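CHAD domain protein (Streptomyces chartreusis, PDB 6RN5) is a phosin, a polyphosphate-binding protein built on a helical CHAD domain that also binds copper ions, although its cellular role is not settled. Local coordinates at residues A93-T98 against S201-I206; A100-Y105 against R189-A194. All blocks are in the same frame, centred on the assembly; numbering follows the deposited sequence.

Interaction 1 of 2, residues A93-T98 against S201-I206; sequences AWVSGT and SRFHAI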
loop_
_atom_site.group_PDB
_atom_site.type_symbol
_atom_site.label_atom_id
_atom_site.label_comp_id
_atom_site.label_asym_id
_atom_site.label_seq_id
_atom_site.Cartn_x
_atom_site.Cartn_y
_atom_site.Cartn_z
ATOM N N ALA A 93 -24.112 -23.863 15.551
ATOM C CA ALA A 93 -23.555 -22.853 14.645
ATOM C C ALA A 93 -24.419 -21.580 14.664
ATOM O O ALA A 93 -23.904 -20.438 14.739
ATOM C CB ALA A 93 -23.476 -23.411 13.229
ATOM N N TRP A 94 -25.733 -21.776 14.589
ATOM C CA TRP A 94 -26.640 -20.654 14.735
ATOM C C TRP A 94 -26.350 -19.921 16.074
ATOM O O TRP A 94 -26.275 -18.716 16.124
ATOM C CB TRP A 94 -28.091 -21.103 14.599
ATOM C CG TRP A 94 -29.045 -20.003 14.953
ATOM C CD1 TRP A 94 -29.342 -18.904 14.200
ATOM C CD2 TRP A 94 -29.810 -19.880 16.163
ATOM N NE1 TRP A 94 -30.216 -18.087 14.883
ATOM C CE2 TRP A 94 -30.536 -18.673 16.080
ATOM C CE3 TRP A 94 -29.940 -20.662 17.312
ATOM C CZ2 TRP A 94 -31.390 -18.238 17.108
ATOM C CZ3 TRP A 94 -30.786 -20.235 18.327
ATOM C CH2 TRP A 94 -31.498 -19.043 18.222
ATOM N N VAL A 95 -26.116 -20.644 17.150
ATOM C CA VAL A 95 -25.892 -19.973 18.418
ATOM C C VAL A 95 -24.595 -19.165 18.402
ATOM O O VAL A 95 -24.558 -18.000 18.862
ATOM C CB VAL A 95 -25.827 -20.971 19.595
ATOM C CG1 VAL A 95 -25.295 -20.283 20.856
ATOM C CG2 VAL A 95 -27.191 -21.620 19.856
ATOM N N SER A 96 -23.491 -19.806 18.007
ATOM C CA SER A 96 -22.188 -19.146 18.141
ATOM C C SER A 96 -22.092 -17.940 17.177
ATOM O O SER A 96 -21.541 -16.904 17.547
ATOM C CB SER A 96 -21.041 -20.127 17.930
ATOM O OG SER A 96 -21.109 -20.585 16.617
ATOM N N GLY A 97 -22.660 -18.078 15.988
ATOM C CA GLY A 97 -22.729 -16.964 15.001
ATOM C C GLY A 97 -23.596 -15.778 15.455
ATOM O O GLY A 97 -23.206 -14.619 15.327
ATOM N N THR A 98 -24.756 -16.073 16.045
ATOM C CA THR A 98 -25.636 -15.043 16.526
ATOM C C THR A 98 -24.969 -14.265 17.618
ATOM O O THR A 98 -24.966 -13.020 17.607
ATOM C CB THR A 98 -26.909 -15.622 17.089
ATOM O OG1 THR A 98 -27.628 -16.250 16.028
ATOM C CG2 THR A 98 -27.738 -14.511 17.739
ATOM N N SER A 201 -37.486 -19.827 21.568
ATOM C CA SER A 201 -37.744 -21.205 21.816
ATOM C C SER A 201 -36.687 -22.030 21.057
ATOM O O SER A 201 -36.267 -23.069 21.515
ATOM C CB SER A 201 -39.190 -21.528 21.438
ATOM O OG SER A 201 -39.250 -21.622 20.049
ATOM N N ARG A 202 -36.165 -21.498 19.966
ATOM C CA ARG A 202 -35.081 -22.171 19.253
ATOM C C ARG A 202 -33.864 -22.304 20.114
ATOM O O ARG A 202 -33.274 -23.361 20.207
ATOM C CB ARG A 202 -34.682 -21.395 18.021
ATOM C CG ARG A 202 -33.893 -22.254 17.049
ATOM C CD ARG A 202 -33.395 -21.399 15.900
ATOM N NE ARG A 202 -32.428 -22.106 15.091
ATOM C CZ ARG A 202 -31.830 -21.624 13.997
ATOM N NH1 ARG A 202 -32.087 -20.404 13.547
ATOM N NH2 ARG A 202 -30.965 -22.382 13.343
ATOM N N PHE A 203 -33.484 -21.216 20.752
ATOM C CA PHE A 203 -32.367 -21.263 21.629
ATOM C C PHE A 203 -32.568 -22.196 22.803
ATOM O O PHE A 203 -31.664 -22.913 23.182
ATOM C CB PHE A 203 -32.063 -19.894 22.184
ATOM C CG PHE A 203 -30.861 -19.874 23.071
ATOM C CD1 PHE A 203 -29.597 -19.701 22.539
ATOM C CD2 PHE A 203 -30.982 -20.021 24.415
ATOM C CE1 PHE A 203 -28.471 -19.696 23.356
ATOM C CE2 PHE A 203 -29.863 -19.994 25.240
ATOM C CZ PHE A 203 -28.611 -19.841 24.703
ATOM N N HIS A 204 -33.723 -22.120 23.431
ATOM C CA HIS A 204 -34.027 -22.984 24.563
ATOM C C HIS A 204 -33.906 -24.480 24.214
ATOM O O HIS A 204 -33.405 -25.261 25.005
ATOM C CB HIS A 204 -35.435 -22.647 25.056
ATOM C CG HIS A 204 -35.971 -23.584 26.079
ATOM N ND1 HIS A 204 -35.587 -23.536 27.410
ATOM C CD2 HIS A 204 -36.884 -24.588 25.976
ATOM C CE1 HIS A 204 -36.242 -24.472 28.079
ATOM N NE2 HIS A 204 -37.052 -25.103 27.236
ATOM N N ALA A 205 -34.356 -24.869 23.024
ATOM C CA ALA A 205 -34.328 -26.264 22.644
ATOM C C ALA A 205 -32.870 -26.727 22.537
ATOM O O ALA A 205 -32.531 -27.805 23.035
ATOM C CB ALA A 205 -35.031 -26.461 21.302
ATOM N N ILE A 206 -32.019 -25.918 21.883
ATOM C CA ILE A 206 -30.648 -26.335 21.707
ATOM C C ILE A 206 -29.931 -26.285 23.048
ATOM O O ILE A 206 -29.192 -27.201 23.354
ATOM C CB ILE A 206 -29.882 -25.588 20.599
ATOM C CG1 ILE A 206 -28.445 -26.093 20.507
ATOM C CG2 ILE A 206 -29.849 -24.088 20.854
ATOM C CD1 ILE A 206 -28.309 -27.567 20.170
#
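A cation-pi stack of Arg-202 on Trp-94 joins helix 82-120 to helix 201-213 within the helical CHAD domain. The guanidinium lies nearly parallel to the indole, planes 11° apart, with Arg-202 CZ 3.5 Å from the centroid of the Trp-94 five-membered ring. NH1 sits over CD1 and NE1, while the methylene CD adds a CH-pi contact, 3.6 Å from the centroid of the six-membered ring. Extended from CG to NE, the arginine can thus use carbon and nitrogen on one indole face. Thr-98 OG1 occupies the opposite face and donates to Trp-94 O at 2.8 Å. A salt bridge from Arg-202 NE to Glu-91, one turn before the tryptophan, also holds the cation. Beyond the stack the contact turns apolar and buried. Trp-94 CZ3 comes to 4.1 Å from Phe-203 CB, and Val-95 CG2 reaches both Phe-203 CD1 (4.1 Å) and Ile-206 CG2 (3.8 Å). The side chains of Val-95 and Phe-203 cross at about a right angle. The local axes of 93-98 and 201-206 come no closer than 10.9 Å, at a signed crossing angle of -120°, bridged by a cation-pi stack and an apolar core of the all-helical CHAD domain.

Interaction 2 of 2, residues A100-Y105 against R189-A194; sequences AMEHAY and RAHSTA
The imidazole of His-191 is met at its edge by Glu-102 OE1, and the ring of Tyr-105 is met at its edge by the methyl of Ala-190. In the first pair ND1 donates to OE1 at 2.8 Å, with an N-H...O angle of 162°. The acceptor lies almost in the imidazole plane, but ND1 meets OE1 from above the carboxylate plane; the two planes are 77° apart. With CG anti to the backbone N in both residues, the Glu-102 and His-191 side chains run side by side and point the same way, and the extended glutamate carries its carboxylate to the ring. The bond would tend to favour a protonated ND1, and a nearby negative charge could raise the basicity of the ring. Arg-187 makes a weak, long ion pair with the other carboxylate oxygen, OE2.

Alongside this polar bridge, helices 82-120 and 170-198 pack as an antiparallel pair within the CHAD domain, their local axes 8.1 Å apart at 167°. The small Ala-190 is consistent with this closeness: its CB lies 3.7 Å from Glu-102 N, directly against the backbone of the other helix. The same methyl touches Met-101 CB at 4.0 Å and Tyr-105 CD2 at 4.1 Å. Met-101 bends at chi2 and chi3, and the end of its side chain leads away from 189-194. Tyr-105 continues the packing along helix 170-198, against Leu-183, Ala-186 and Arg-187. On the 189-194 side, Arg-189 O accepts from both Thr-193 N and Thr-193 OG1, which reach it from opposite faces of the carbonyl plane; the hydroxyl bond is 2.7 Å long.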
loop_
_atom_site.group_PDB
_atom_site.type_symbol
_atom_site.label_atom_id
_atom_site.label_comp_id
_atom_site.label_asym_id
_atom_site.label_seq_id
_atom_site.Cartn_x
_atom_site.Cartn_y
_atom_site.Cartn_z
ATOM N N ALA A 100 -21.729 -13.986 18.056
ATOM C CA ALA A 100 -20.477 -13.348 17.599
ATOM C C ALA A 100 -20.693 -11.921 17.025
ATOM O O ALA A 100 -19.815 -11.061 17.117
ATOM C CB ALA A 100 -19.791 -14.250 16.569
ATOM N N MET A 101 -21.880 -11.674 16.481
ATOM C CA MET A 101 -22.099 -10.517 15.604
ATOM C C MET A 101 -21.834 -9.171 16.252
ATOM O O MET A 101 -21.085 -8.346 15.720
ATOM C CB MET A 101 -23.471 -10.588 14.984
ATOM C CG MET A 101 -23.467 -11.465 13.737
ATOM S SD MET A 101 -22.886 -10.692 12.175
ATOM C CE MET A 101 -21.473 -9.669 12.607
ATOM N N GLU A 102 -22.398 -8.958 17.421
ATOM C CA GLU A 102 -22.188 -7.672 18.074
ATOM C C GLU A 102 -20.695 -7.341 18.160
ATOM O O GLU A 102 -20.250 -6.293 17.702
ATOM C CB GLU A 102 -22.846 -7.627 19.449
ATOM C CG GLU A 102 -22.637 -6.303 20.143
ATOM C CD GLU A 102 -23.237 -6.241 21.534
ATOM O OE1 GLU A 102 -23.847 -7.242 22.010
ATOM O OE2 GLU A 102 -23.091 -5.166 22.134
ATOM N N HIS A 103 -19.936 -8.264 18.728
ATOM C CA HIS A 103 -18.482 -8.140 18.901
ATOM C C HIS A 103 -17.726 -7.922 17.565
ATOM O O HIS A 103 -16.850 -7.101 17.492
ATOM C CB HIS A 103 -17.949 -9.402 19.648
ATOM C CG HIS A 103 -16.493 -9.681 19.431
ATOM N ND1 HIS A 103 -15.492 -9.007 20.111
ATOM C CD2 HIS A 103 -15.866 -10.552 18.599
ATOM C CE1 HIS A 103 -14.316 -9.454 19.705
ATOM N NE2 HIS A 103 -14.512 -10.397 18.795
ATOM N N ALA A 104 -18.074 -8.664 16.517
ATOM C CA ALA A 104 -17.424 -8.485 15.250
ATOM C C ALA A 104 -17.558 -7.015 14.766
ATOM O O ALA A 104 -16.596 -6.404 14.282
ATOM C CB ALA A 104 -17.977 -9.503 14.223
ATOM N N TYR A 105 -18.752 -6.455 14.886
ATOM C CA TYR A 105 -18.993 -5.061 14.472
ATOM C C TYR A 105 -18.229 -4.092 15.343
ATOM O O TYR A 105 -17.604 -3.119 14.821
ATOM C CB TYR A 105 -20.476 -4.700 14.461
ATOM C CG TYR A 105 -21.234 -5.366 13.332
ATOM C CD1 TYR A 105 -20.863 -5.177 12.009
ATOM C CD2 TYR A 105 -22.350 -6.166 13.584
ATOM C CE1 TYR A 105 -21.559 -5.782 10.981
ATOM C CE2 TYR A 105 -23.044 -6.774 12.555
ATOM C CZ TYR A 105 -22.637 -6.584 11.275
ATOM O OH TYR A 105 -23.338 -7.152 10.255
ATOM N N ARG A 189 -28.118 -3.147 16.277
ATOM C CA ARG A 189 -29.050 -4.107 15.676
ATOM C C ARG A 189 -28.706 -5.577 16.028
ATOM O O ARG A 189 -29.599 -6.378 16.376
ATOM C CB ARG A 189 -29.170 -3.896 14.174
ATOM C CG ARG A 189 -29.952 -4.973 13.478
ATOM C CD ARG A 189 -30.266 -4.500 12.086
ATOM N NE ARG A 189 -30.946 -5.526 11.335
ATOM C CZ ARG A 189 -31.389 -5.366 10.095
ATOM N NH1 ARG A 189 -31.196 -4.215 9.434
ATOM N NH2 ARG A 189 -32.011 -6.359 9.498
ATOM N N ALA A 190 -27.420 -5.916 15.924
ATOM C CA ALA A 190 -26.893 -7.222 16.295
ATOM C C ALA A 190 -27.145 -7.526 17.750
ATOM O O ALA A 190 -27.475 -8.660 18.098
ATOM C CB ALA A 190 -25.408 -7.251 16.066
ATOM N N HIS A 191 -26.929 -6.522 18.618
ATOM C CA HIS A 191 -27.086 -6.721 20.043
ATOM C C HIS A 191 -28.539 -7.105 20.349
ATOM O O HIS A 191 -28.797 -8.081 21.057
ATOM C CB HIS A 191 -26.706 -5.453 20.803
ATOM C CG HIS A 191 -26.967 -5.510 22.280
ATOM N ND1 HIS A 191 -26.127 -6.163 23.163
ATOM C CD2 HIS A 191 -27.950 -4.959 23.039
ATOM C CE1 HIS A 191 -26.582 -6.003 24.396
ATOM N NE2 HIS A 191 -27.688 -5.279 24.346
ATOM N N SER A 192 -29.494 -6.360 19.800
ATOM C CA SER A 192 -30.883 -6.634 20.115
ATOM C C SER A 192 -31.330 -7.960 19.461
ATOM O O SER A 192 -32.024 -8.757 20.136
ATOM C CB SER A 192 -31.802 -5.456 19.754
ATOM O OG SER A 192 -31.600 -5.049 18.443
ATOM N N THR A 193 -30.870 -8.255 18.240
ATOM C CA THR A 193 -31.202 -9.545 17.583
ATOM C C THR A 193 -30.707 -10.730 18.401
ATOM O O THR A 193 -31.424 -11.716 18.555
ATOM C CB THR A 193 -30.639 -9.603 16.158
ATOM O OG1 THR A 193 -31.064 -8.439 15.476
ATOM C CG2 THR A 193 -31.128 -10.838 15.373
ATOM N N ALA A 194 -29.528 -10.574 19.001
ATOM C CA ALA A 194 -28.910 -11.634 19.805
ATOM C C ALA A 194 -29.633 -11.869 21.109
ATOM O O ALA A 194 -29.739 -13.006 21.565
ATOM C CB ALA A 194 -27.439 -11.324 20.094
#

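Overall arrangement
From the N terminus the chain passes through helices 21-42 and 56-75 before helix 82-120, which supplies 93-98 to interaction 1 and then 100-105 to interaction 2. It returns through helix 170-198, where 189-194 meets 100-105 and closes a loop of 83 residues. Helix 201-213 follows directly, and its 201-206 segment reaches back to 93-98, closing a longer loop of 102 residues that encloses the first. The order is therefore nested, with no crossing. Helix 82-120 is thus tied to two helices that are consecutive in the chain, 170-198 and 201-213. The centres of the two contacts lie about 14 Å apart, and Thr-98 CG2 meets Ala-194 CA at 3.7 Å, making the packing continuous between them.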